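Local structure of superoxide dismutase [Fe] (Aquifex pyrophilus, 1COJ) at residues Val2-Gln14 with Phe28-Asn40. The protein catalyses the dismutation of superoxide radicals to hydrogen peroxide and oxygen, using one iron ion per subunit of a homotetramer. Residues are numbered along the deposited sequence; the frame is centred on the assembly and turned at random.
Sequences VHKLEPKDHLKPQ and FEAHYKGYVAKYN
F28 and K12 meet at the apolar centre: K12 CB stands 3.7 Å from the centroid of the F28 ring, only 8° off its normal, while Y32 CD2 covers the opposite face. With CG anti to the backbone N (chi1 -166°), the F28 ring is directed at the 9-11 turn, so that K8 O comes up to its edge, 3.4 Å from F28 CZ. Replacing this ring by the methyl of an alanine would remove the layer between K12 and Y32 and would probably leave a gap under the turn. Farther along, P7 CD rests on V36 CG1 (3.8 Å), and L5 CD2 makes an off-centre CH-pi contact with the Y39 ring. Polar bonds fix the register. The N40 amide grips both backbone polar atoms of L5: L5 N donates to N40 OD1, and N40 ND2 returns a bond to L5 O, both 2.8 Å and nearly straight. K8 N donates to Y32 OH, which also bonds E82. At the outer edge, K33 NZ bridges D9 OD1 (2.8 Å) and E29 OE1 (2.9 Å); E29 OE2 receives K12 NZ, which also pairs with E25. This network probably offsets the approach of the D9 and E29 carboxylates. The extended N-terminal segment, residues 2-14, thus lies along helix 21-47, the first helix of the alpha-hairpin domain of iron/manganese superoxide dismutases, where Y32 lies beside the iron ligand H81.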
ATOM      1  N   VAL A   2      24.871  15.375  -6.601  1.00 45.83           N
ATOM      2  CA  VAL A   2      23.477  14.882  -6.761  1.00 44.85           C
ATOM      3  C   VAL A   2      22.570  16.020  -7.239  1.00 44.31           C
ATOM      4  O   VAL A   2      22.963  17.186  -7.202  1.00 44.48           O
ATOM      5  CB  VAL A   2      22.972  14.322  -5.432  1.00 43.76           C
ATOM      6  N   HIS A   3      21.388  15.669  -7.739  1.00 42.81           N
ATOM      7  CA  HIS A   3      20.419  16.662  -8.200  1.00 40.65           C
ATOM      8  C   HIS A   3      19.557  17.077  -7.007  1.00 37.82           C
ATOM      9  O   HIS A   3      18.612  16.376  -6.645  1.00 38.27           O
ATOM     10  CB  HIS A   3      19.539  16.084  -9.320  1.00 42.68           C
ATOM     11  CG  HIS A   3      18.314  16.902  -9.621  1.00 45.92           C
ATOM     12  ND1 HIS A   3      18.369  18.225 -10.008  1.00 48.33           N
ATOM     13  CD2 HIS A   3      16.996  16.577  -9.587  1.00 47.23           C
ATOM     14  CE1 HIS A   3      17.141  18.678 -10.202  1.00 47.91           C
ATOM     15  NE2 HIS A   3      16.294  17.696  -9.952  1.00 47.48           N
ATOM     16  N   LYS A   4      19.908  18.191  -6.377  1.00 33.94           N
ATOM     17  CA  LYS A   4      19.147  18.673  -5.233  1.00 31.50           C
ATOM     18  C   LYS A   4      18.086  19.693  -5.631  1.00 28.54           C
ATOM     19  O   LYS A   4      18.135  20.278  -6.717  1.00 27.53           O
ATOM     20  CB  LYS A   4      20.078  19.263  -4.175  1.00 33.38           C
ATOM     21  CG  LYS A   4      20.934  18.233  -3.475  1.00 36.80           C
ATOM     22  CD  LYS A   4      21.816  18.895  -2.440  1.00 40.60           C
ATOM     23  CE  LYS A   4      22.720  17.885  -1.767  1.00 43.15           C
ATOM     24  NZ  LYS A   4      23.663  18.556  -0.825  1.00 48.73           N
ATOM     25  N   LEU A   5      17.107  19.868  -4.754  1.00 22.95           N
ATOM     26  CA  LEU A   5      16.016  20.801  -4.967  1.00 20.33           C
ATOM     27  C   LEU A   5      16.003  21.829  -3.842  1.00 18.11           C
ATOM     28  O   LEU A   5      16.628  21.637  -2.800  1.00 17.34           O
ATOM     29  CB  LEU A   5      14.677  20.052  -4.969  1.00 20.43           C
ATOM     30  CG  LEU A   5      14.072  19.477  -6.256  1.00 23.05           C
ATOM     31  CD1 LEU A   5      15.103  18.757  -7.092  1.00 27.48           C
ATOM     32  CD2 LEU A   5      12.929  18.537  -5.897  1.00 21.85           C
ATOM     33  N   GLU A   6      15.333  22.946  -4.084  1.00 17.71           N
ATOM     34  CA  GLU A   6      15.185  23.986  -3.081  1.00 19.33           C
ATOM     35  C   GLU A   6      13.737  24.429  -3.168  1.00 16.34           C
ATOM     36  O   GLU A   6      13.144  24.420  -4.252  1.00 17.27           O
ATOM     37  CB  GLU A   6      16.148  25.156  -3.310  1.00 23.50           C
ATOM     38  CG  GLU A   6      17.609  24.852  -2.938  1.00 30.76           C
ATOM     39  CD  GLU A   6      17.808  24.385  -1.488  1.00 35.60           C
ATOM     40  OE1 GLU A   6      18.839  23.726  -1.222  1.00 38.41           O
ATOM     41  OE2 GLU A   6      16.958  24.673  -0.613  1.00 35.16           O
ATOM     42  N   PRO A   7      13.128  24.768  -2.022  1.00 15.15           N
ATOM     43  CA  PRO A   7      11.729  25.200  -2.018  1.00 14.83           C
ATOM     44  C   PRO A   7      11.499  26.466  -2.837  1.00 15.33           C
ATOM     45  O   PRO A   7      12.414  27.273  -3.026  1.00 14.50           O
ATOM     46  CB  PRO A   7      11.442  25.410  -0.529  1.00 13.55           C
ATOM     47  CG  PRO A   7      12.771  25.794   0.026  1.00 16.41           C
ATOM     48  CD  PRO A   7      13.703  24.835  -0.666  1.00 14.96           C
ATOM     49  N   LYS A   8      10.290  26.610  -3.365  1.00 13.84           N
ATOM     50  CA  LYS A   8       9.937  27.782  -4.147  1.00 14.27           C
ATOM     51  C   LYS A   8       9.062  28.675  -3.284  1.00 15.40           C
ATOM     52  O   LYS A   8       7.833  28.610  -3.348  1.00 15.09           O
ATOM     53  CB  LYS A   8       9.205  27.365  -5.421  1.00 15.60           C
ATOM     54  CG  LYS A   8      10.030  26.445  -6.296  1.00 17.33           C
ATOM     55  CD  LYS A   8       9.337  26.143  -7.600  1.00 21.64           C
ATOM     56  CE  LYS A   8      10.188  25.218  -8.442  1.00 24.10           C
ATOM     57  NZ  LYS A   8       9.591  25.025  -9.784  1.00 34.33           N
ATOM     58  N   ASP A   9       9.708  29.512  -2.475  1.00 14.39           N
ATOM     59  CA  ASP A   9       9.009  30.421  -1.571  1.00 15.02           C
ATOM     60  C   ASP A   9       8.003  31.334  -2.245  1.00 15.02           C
ATOM     61  O   ASP A   9       6.970  31.650  -1.667  1.00 16.60           O
ATOM     62  CB  ASP A   9      10.002  31.256  -0.764  1.00 15.99           C
ATOM     63  CG  ASP A   9      10.686  30.454   0.316  1.00 17.18           C
ATOM     64  OD1 ASP A   9      10.049  30.170   1.351  1.00 19.71           O
ATOM     65  OD2 ASP A   9      11.859  30.095   0.122  1.00 18.55           O
ATOM     66  N   HIS A  10       8.268  31.706  -3.492  1.00 13.67           N
ATOM     67  CA  HIS A  10       7.371  32.589  -4.220  1.00 15.12           C
ATOM     68  C   HIS A  10       5.992  31.977  -4.490  1.00 16.86           C
ATOM     69  O   HIS A  10       5.090  32.663  -4.963  1.00 17.92           O
ATOM     70  CB  HIS A  10       8.012  33.034  -5.539  1.00 16.11           C
ATOM     71  CG  HIS A  10       8.056  31.971  -6.593  1.00 16.00           C
ATOM     72  ND1 HIS A  10       9.135  31.138  -6.784  1.00 17.58           N
ATOM     73  CD2 HIS A  10       7.151  31.629  -7.550  1.00 17.47           C
ATOM     74  CE1 HIS A  10       8.904  30.335  -7.802  1.00 17.77           C
ATOM     75  NE2 HIS A  10       7.708  30.610  -8.285  1.00 19.06           N
ATOM     76  N   LEU A  11       5.850  30.687  -4.204  1.00 15.03           N
ATOM     77  CA  LEU A  11       4.596  29.965  -4.415  1.00 15.84           C
ATOM     78  C   LEU A  11       3.649  30.018  -3.215  1.00 14.41           C
ATOM     79  O   LEU A  11       2.498  29.601  -3.319  1.00 15.74           O
ATOM     80  CB  LEU A  11       4.906  28.498  -4.737  1.00 16.68           C
ATOM     81  CG  LEU A  11       4.736  27.952  -6.156  1.00 19.00           C
ATOM     82  CD1 LEU A  11       5.099  28.972  -7.205  1.00 17.32           C
ATOM     83  CD2 LEU A  11       5.571  26.690  -6.300  1.00 19.18           C
ATOM     84  N   LYS A  12       4.138  30.501  -2.074  1.00 12.89           N
ATOM     85  CA  LYS A  12       3.333  30.566  -0.854  1.00 13.50           C
ATOM     86  C   LYS A  12       2.125  31.503  -0.955  1.00 15.91           C
ATOM     87  O   LYS A  12       2.278  32.716  -1.126  1.00 17.16           O
ATOM     88  CB  LYS A  12       4.210  30.984   0.325  1.00 12.47           C
ATOM     89  CG  LYS A  12       3.554  30.822   1.678  1.00 13.01           C
ATOM     90  CD  LYS A  12       4.524  31.234   2.763  1.00 17.41           C
ATOM     91  CE  LYS A  12       3.918  31.092   4.141  1.00 18.56           C
ATOM     92  NZ  LYS A  12       4.876  31.579   5.164  1.00 18.34           N
ATOM     93  N   PRO A  13       0.905  30.950  -0.830  1.00 17.00           N
ATOM     94  CA  PRO A  13      -0.344  31.716  -0.904  1.00 18.75           C
ATOM     95  C   PRO A  13      -0.554  32.491   0.392  1.00 18.67           C
ATOM     96  O   PRO A  13      -0.057  32.096   1.451  1.00 17.20           O
ATOM     97  CB  PRO A  13      -1.417  30.626  -1.044  1.00 17.34           C
ATOM     98  CG  PRO A  13      -0.659  29.389  -1.430  1.00 19.41           C
ATOM     99  CD  PRO A  13       0.615  29.518  -0.664  1.00 18.93           C
ATOM    100  N   GLN A  14      -1.312  33.577   0.312  1.00 19.62           N
ATOM    101  CA  GLN A  14      -1.591  34.389   1.485  1.00 19.85           C
ATOM    102  C   GLN A  14      -2.932  35.090   1.320  1.00 16.51           C
ATOM    103  O   GLN A  14      -3.319  35.467   0.216  1.00 15.01           O
ATOM    104  CB  GLN A  14      -0.485  35.428   1.687  1.00 24.75           C
ATOM    105  CG  GLN A  14       0.049  35.505   3.113  1.00 34.99           C
ATOM    106  CD  GLN A  14       0.704  34.207   3.565  1.00 39.08           C
ATOM    107  OE1 GLN A  14       0.047  33.320   4.106  1.00 42.19           O
ATOM    108  NE2 GLN A  14       1.998  34.087   3.323  1.00 44.61           N
ATOM    109  N   PHE A  28       2.996  24.849   4.296  1.00 12.86           N
ATOM    110  CA  PHE A  28       4.081  25.287   3.428  1.00 13.05           C
ATOM    111  C   PHE A  28       5.458  25.194   4.082  1.00 12.55           C
ATOM    112  O   PHE A  28       6.377  24.587   3.531  1.00 12.34           O
ATOM    113  CB  PHE A  28       3.835  26.727   2.960  1.00 12.39           C
ATOM    114  CG  PHE A  28       4.715  27.151   1.820  1.00 11.97           C
ATOM    115  CD1 PHE A  28       4.288  26.994   0.504  1.00 11.33           C
ATOM    116  CD2 PHE A  28       5.975  27.693   2.059  1.00 11.29           C
ATOM    117  CE1 PHE A  28       5.106  27.370  -0.566  1.00 12.15           C
ATOM    118  CE2 PHE A  28       6.800  28.071   1.001  1.00 12.26           C
ATOM    119  CZ  PHE A  28       6.366  27.910  -0.315  1.00 11.40           C
ATOM    120  N   GLU A  29       5.586  25.783   5.265  1.00 12.37           N
ATOM    121  CA  GLU A  29       6.849  25.818   5.988  1.00 12.20           C
ATOM    122  C   GLU A  29       7.340  24.509   6.592  1.00 11.13           C
ATOM    123  O   GLU A  29       8.545  24.277   6.652  1.00 12.76           O
ATOM    124  CB  GLU A  29       6.805  26.898   7.074  1.00 12.22           C
ATOM    125  CG  GLU A  29       6.523  28.304   6.558  1.00 14.69           C
ATOM    126  CD  GLU A  29       7.580  28.815   5.591  1.00 16.09           C
ATOM    127  OE1 GLU A  29       8.752  28.386   5.681  1.00 17.34           O
ATOM    128  OE2 GLU A  29       7.237  29.663   4.742  1.00 17.04           O
ATOM    129  N   ALA A  30       6.432  23.660   7.058  1.00 11.29           N
ATOM    130  CA  ALA A  30       6.850  22.403   7.667  1.00 11.91           C
ATOM    131  C   ALA A  30       6.741  21.192   6.750  1.00 12.63           C
ATOM    132  O   ALA A  30       7.734  20.505   6.499  1.00 13.85           O
ATOM    133  CB  ALA A  30       6.085  22.155   8.963  1.00 10.26           C
ATOM    134  N   HIS A  31       5.537  20.932   6.252  1.00 11.36           N
ATOM    135  CA  HIS A  31       5.301  19.785   5.385  1.00 12.08           C
ATOM    136  C   HIS A  31       5.985  19.861   4.037  1.00 11.20           C
ATOM    137  O   HIS A  31       6.835  19.033   3.727  1.00 12.96           O
ATOM    138  CB  HIS A  31       3.803  19.556   5.220  1.00 10.63           C
ATOM    139  CG  HIS A  31       3.111  19.225   6.506  1.00 12.46           C
ATOM    140  ND1 HIS A  31       3.364  18.055   7.194  1.00 11.05           N
ATOM    141  CD2 HIS A  31       2.234  19.923   7.262  1.00 12.54           C
ATOM    142  CE1 HIS A  31       2.671  18.051   8.322  1.00 12.95           C
ATOM    143  NE2 HIS A  31       1.979  19.169   8.390  1.00 12.39           N
ATOM    144  N   TYR A  32       5.625  20.860   3.239  1.00 11.25           N
ATOM    145  CA  TYR A  32       6.221  21.027   1.920  1.00  9.74           C
ATOM    146  C   TYR A  32       7.755  21.068   1.962  1.00  9.71           C
ATOM    147  O   TYR A  32       8.428  20.296   1.271  1.00  8.49           O
ATOM    148  CB  TYR A  32       5.655  22.288   1.258  1.00  8.46           C
ATOM    149  CG  TYR A  32       6.457  22.803   0.084  1.00  9.14           C
ATOM    150  CD1 TYR A  32       6.745  21.986  -1.011  1.00  7.48           C
ATOM    151  CD2 TYR A  32       6.944  24.109   0.076  1.00  7.42           C
ATOM    152  CE1 TYR A  32       7.506  22.467  -2.090  1.00  9.58           C
ATOM    153  CE2 TYR A  32       7.697  24.597  -0.984  1.00  9.30           C
ATOM    154  CZ  TYR A  32       7.977  23.778  -2.063  1.00 10.07           C
ATOM    155  OH  TYR A  32       8.722  24.278  -3.104  1.00  8.88           O
ATOM    156  N   LYS A  33       8.302  21.945   2.794  1.00  8.75           N
ATOM    157  CA  LYS A  33       9.744  22.066   2.901  1.00  8.87           C
ATOM    158  C   LYS A  33      10.396  20.807   3.458  1.00  9.24           C
ATOM    159  O   LYS A  33      11.559  20.518   3.156  1.00  8.48           O
ATOM    160  CB  LYS A  33      10.113  23.309   3.710  1.00  9.93           C
ATOM    161  CG  LYS A  33       9.698  24.591   3.006  1.00  9.75           C
ATOM    162  CD  LYS A  33      10.265  25.831   3.666  1.00 12.27           C
ATOM    163  CE  LYS A  33       9.929  27.064   2.845  1.00 13.20           C
ATOM    164  NZ  LYS A  33      10.559  28.285   3.417  1.00 13.57           N
ATOM    165  N   GLY A  34       9.625  20.026   4.213  1.00  9.69           N
ATOM    166  CA  GLY A  34      10.134  18.787   4.776  1.00  9.18           C
ATOM    167  C   GLY A  34      10.376  17.757   3.688  1.00 10.54           C
ATOM    168  O   GLY A  34      11.340  16.986   3.755  1.00 10.48           O
ATOM    169  N   TYR A  35       9.507  17.749   2.678  1.00 10.04           N
ATOM    170  CA  TYR A  35       9.637  16.824   1.554  1.00  8.46           C
ATOM    171  C   TYR A  35      10.858  17.191   0.722  1.00  9.68           C
ATOM    172  O   TYR A  35      11.548  16.314   0.203  1.00  9.43           O
ATOM    173  CB  TYR A  35       8.386  16.845   0.673  1.00  9.14           C
ATOM    174  CG  TYR A  35       7.136  16.392   1.388  1.00  9.58           C
ATOM    175  CD1 TYR A  35       7.109  15.182   2.082  1.00 11.15           C
ATOM    176  CD2 TYR A  35       5.989  17.181   1.396  1.00  9.87           C
ATOM    177  CE1 TYR A  35       5.968  14.770   2.774  1.00 11.16           C
ATOM    178  CE2 TYR A  35       4.842  16.777   2.085  1.00 12.19           C
ATOM    179  CZ  TYR A  35       4.841  15.570   2.769  1.00 12.67           C
ATOM    180  OH  TYR A  35       3.706  15.147   3.431  1.00 16.36           O
ATOM    181  N   VAL A  36      11.118  18.489   0.592  1.00  9.60           N
ATOM    182  CA  VAL A  36      12.272  18.965  -0.166  1.00 10.31           C
ATOM    183  C   VAL A  36      13.559  18.511   0.531  1.00 11.32           C
ATOM    184  O   VAL A  36      14.461  17.949  -0.103  1.00 12.09           O
ATOM    185  CB  VAL A  36      12.256  20.517  -0.312  1.00  9.98           C
ATOM    186  CG1 VAL A  36      13.550  21.011  -0.963  1.00  8.42           C
ATOM    187  CG2 VAL A  36      11.048  20.954  -1.143  1.00  8.62           C
ATOM    188  N   ALA A  37      13.605  18.700   1.847  1.00 10.50           N
ATOM    189  CA  ALA A  37      14.769  18.317   2.636  1.00 12.54           C
ATOM    190  C   ALA A  37      15.049  16.816   2.563  1.00 12.07           C
ATOM    191  O   ALA A  37      16.194  16.398   2.370  1.00 12.31           O
ATOM    192  CB  ALA A  37      14.583  18.750   4.082  1.00 10.89           C
ATOM    193  N   LYS A  38      14.012  16.005   2.721  1.00 11.21           N
ATOM    194  CA  LYS A  38      14.178  14.559   2.675  1.00 10.56           C
ATOM    195  C   LYS A  38      14.547  14.038   1.293  1.00 10.66           C
ATOM    196  O   LYS A  38      15.338  13.096   1.171  1.00 10.47           O
ATOM    197  CB  LYS A  38      12.938  13.858   3.225  1.00 10.32           C
ATOM    198  CG  LYS A  38      12.923  13.801   4.738  1.00 12.74           C
ATOM    199  CD  LYS A  38      14.118  13.016   5.250  1.00 11.81           C
ATOM    200  CE  LYS A  38      14.158  13.005   6.756  1.00 13.36           C
ATOM    201  NZ  LYS A  38      15.213  12.082   7.231  1.00 13.36           N
ATOM    202  N   TYR A  39      13.998  14.661   0.254  1.00 11.09           N
ATOM    203  CA  TYR A  39      14.315  14.264  -1.111  1.00 12.46           C
ATOM    204  C   TYR A  39      15.815  14.466  -1.317  1.00 13.07           C
ATOM    205  O   TYR A  39      16.500  13.606  -1.872  1.00 11.89           O
ATOM    206  CB  TYR A  39      13.529  15.106  -2.122  1.00 12.24           C
ATOM    207  CG  TYR A  39      13.946  14.889  -3.561  1.00 13.19           C
ATOM    208  CD1 TYR A  39      13.413  13.846  -4.318  1.00 12.88           C
ATOM    209  CD2 TYR A  39      14.891  15.722  -4.163  1.00 13.85           C
ATOM    210  CE1 TYR A  39      13.812  13.638  -5.633  1.00 13.01           C
ATOM    211  CE2 TYR A  39      15.297  15.522  -5.473  1.00 13.63           C
ATOM    212  CZ  TYR A  39      14.758  14.478  -6.204  1.00 15.11           C
ATOM    213  OH  TYR A  39      15.180  14.271  -7.500  1.00 19.42           O
ATOM    214  N   ASN A  40      16.325  15.589  -0.817  1.00 11.81           N
ATOM    215  CA  ASN A  40      17.741  15.912  -0.939  1.00 11.34           C
ATOM    216  C   ASN A  40      18.634  14.900  -0.229  1.00 10.31           C
ATOM    217  O   ASN A  40      19.673  14.505  -0.761  1.00 12.25           O
ATOM    218  CB  ASN A  40      18.014  17.333  -0.442  1.00 10.11           C
ATOM    219  CG  ASN A  40      17.525  18.397  -1.417  1.00 13.29           C
ATOM    220  OD1 ASN A  40      17.135  18.098  -2.544  1.00 13.25           O
ATOM    221  ND2 ASN A  40      17.527  19.642  -0.979  1.00 13.21           N
TER